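Local structure of ESSC (Geobacillus thermodenitrificans, 5FWH) at residues M166-I171 and L176-S181. The protein is the N-terminal forkhead-associated region of EssC, an FtsK/SpoIIIE-type ATPase component of the bacterial type VII secretion apparatus, probably serving in protein-protein recognition. Sequence-based numbering, arbitrary orientation.
Sequences MQFVFI and LAVTSS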
# COMPACT_ATOMS: atom_id res chain seq x y z
N MSE A 166 -2.89 2.45 0.76
CA MSE A 166 -3.13 2.49 2.23
C MSE A 166 -2.14 1.64 3.04
O MSE A 166 -1.61 0.71 2.52
CB MSE A 166 -4.57 2.01 2.36
CG MSE A 166 -5.72 3.01 1.97
SE MSE A 166 -7.36 2.16 2.68
CE MSE A 166 -7.45 3.15 4.37
N GLN A 167 -1.92 1.95 4.31
CA GLN A 167 -1.16 1.08 5.24
C GLN A 167 -1.82 1.00 6.56
O GLN A 167 -2.37 2.00 7.03
CB GLN A 167 0.17 1.65 5.52
CG GLN A 167 1.02 1.80 4.31
CD GLN A 167 2.15 2.74 4.64
OE1 GLN A 167 2.31 3.81 4.00
NE2 GLN A 167 2.91 2.37 5.71
N PHE A 168 -1.78 -0.20 7.17
CA PHE A 168 -2.37 -0.51 8.47
C PHE A 168 -1.31 -1.10 9.34
O PHE A 168 -0.64 -2.05 8.92
CB PHE A 168 -3.49 -1.52 8.35
CG PHE A 168 -4.57 -1.14 7.36
CD1 PHE A 168 -4.38 -1.35 6.01
CD2 PHE A 168 -5.76 -0.64 7.79
CE1 PHE A 168 -5.36 -1.05 5.08
CE2 PHE A 168 -6.73 -0.26 6.88
CZ PHE A 168 -6.52 -0.48 5.52
N VAL A 169 -1.09 -0.51 10.52
CA VAL A 169 -0.04 -1.00 11.47
C VAL A 169 -0.61 -0.97 12.87
O VAL A 169 -1.11 0.06 13.30
CB VAL A 169 1.25 -0.16 11.46
CG1 VAL A 169 2.36 -0.90 12.19
CG2 VAL A 169 1.71 0.10 10.03
N PHE A 170 -0.60 -2.11 13.57
CA PHE A 170 -0.88 -2.11 15.00
C PHE A 170 0.39 -1.51 15.67
O PHE A 170 1.53 -2.04 15.54
CB PHE A 170 -1.21 -3.51 15.54
CG PHE A 170 -2.68 -3.89 15.36
CD1 PHE A 170 -3.65 -3.35 16.19
CD2 PHE A 170 -3.07 -4.74 14.33
CE1 PHE A 170 -4.97 -3.67 16.02
CE2 PHE A 170 -4.39 -5.07 14.13
CZ PHE A 170 -5.36 -4.52 14.98
N ILE A 171 0.19 -0.40 16.33
CA ILE A 171 1.26 0.17 17.14
C ILE A 171 1.40 -0.72 18.38
O ILE A 171 2.50 -1.07 18.77
CB ILE A 171 0.91 1.57 17.65
CG1 ILE A 171 0.72 2.57 16.50
CG2 ILE A 171 1.97 2.05 18.64
CD1 ILE A 171 1.93 2.82 15.65
N LEU A 176 -4.48 0.99 16.33
CA LEU A 176 -4.36 0.68 14.92
C LEU A 176 -4.17 1.96 14.12
O LEU A 176 -5.04 2.84 14.17
CB LEU A 176 -5.60 -0.06 14.47
CG LEU A 176 -5.69 -0.30 12.98
CD1 LEU A 176 -4.57 -1.25 12.59
CD2 LEU A 176 -7.07 -0.81 12.66
N ALA A 177 -3.03 2.07 13.43
CA ALA A 177 -2.74 3.24 12.66
C ALA A 177 -2.97 2.91 11.23
O ALA A 177 -2.59 1.83 10.74
CB ALA A 177 -1.35 3.75 12.88
N VAL A 178 -3.68 3.80 10.59
CA VAL A 178 -4.01 3.72 9.18
C VAL A 178 -3.46 4.89 8.39
O VAL A 178 -3.74 5.99 8.79
CB VAL A 178 -5.53 3.72 9.03
CG1 VAL A 178 -5.91 3.62 7.54
CG2 VAL A 178 -6.07 2.59 9.88
N THR A 179 -2.68 4.68 7.33
CA THR A 179 -2.16 5.83 6.56
C THR A 179 -2.70 5.71 5.17
O THR A 179 -2.79 4.60 4.66
CB THR A 179 -0.64 5.91 6.58
OG1 THR A 179 -0.26 5.96 7.95
CG2 THR A 179 -0.13 7.18 5.89
N SER A 180 -3.06 6.84 4.60
CA SER A 180 -3.86 6.88 3.40
C SER A 180 -3.66 8.19 2.72
O SER A 180 -3.55 9.21 3.37
CB SER A 180 -5.33 6.82 3.76
OG SER A 180 -6.11 6.78 2.60
N SER A 181 -3.71 8.16 1.41
CA SER A 181 -3.77 9.38 0.63
C SER A 181 -5.14 10.03 0.62
O SER A 181 -5.22 11.14 0.19
CB SER A 181 -3.23 9.18 -0.81
OG SER A 181 -3.27 7.82 -1.21
O HOH W 1 0.01 4.95 2.82
O HOH W 2 -0.16 3.49 9.10
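Leu176 lays its CD1 methyl over the Phe170 ring, 4.0 Å from the centroid and 4° off the ring normal, a CH-pi contact. The leucine's CG stands anti to the backbone N (chi1 173°), which with the turn at chi2 puts CD1 over the ring and leaves CB 4.0 Å from Phe170 CE1. Since Phe170 also stacks on Trp132, an alanine in its place would probably leave the CD1 methyl and the indole without their aromatic partner. Phe168 runs alongside Val178, the ring's CD2 3.9 Å from the valine's CG2; beta-branched valine, suited to a strand, sets this methyl against the ring. These strands form an antiparallel hairpin in the second of the chain's two FHA-like beta-sandwiches, and the largely apolar face of Met166, Phe168, Phe170, Leu176 and Val178 turns inward, where Ile116 and Phe123 of the other sheet meet it. Met166, a selenomethionine, can be followed outward: CB sits 3.9 Å from Thr179 O, CG lies 3.8 Å from Ser180 OG, and SE carries the bend (chi3 97°) that brings CE to 3.6 Å from Val178 CG1, as an unbranched, flexible chain can. Ser180 OG hydrogen-bonds to Glu182 O. Backbone hydrogen bonds join the hydrogen-bonded pairs Gln167-Thr179 and Val169-Ala177, Ala177 N reaching Val169 O at 2.8 Å. On the other face, polar Gln167 suits a partly exposed place: OE1 accepts from water and Gln3 NE2.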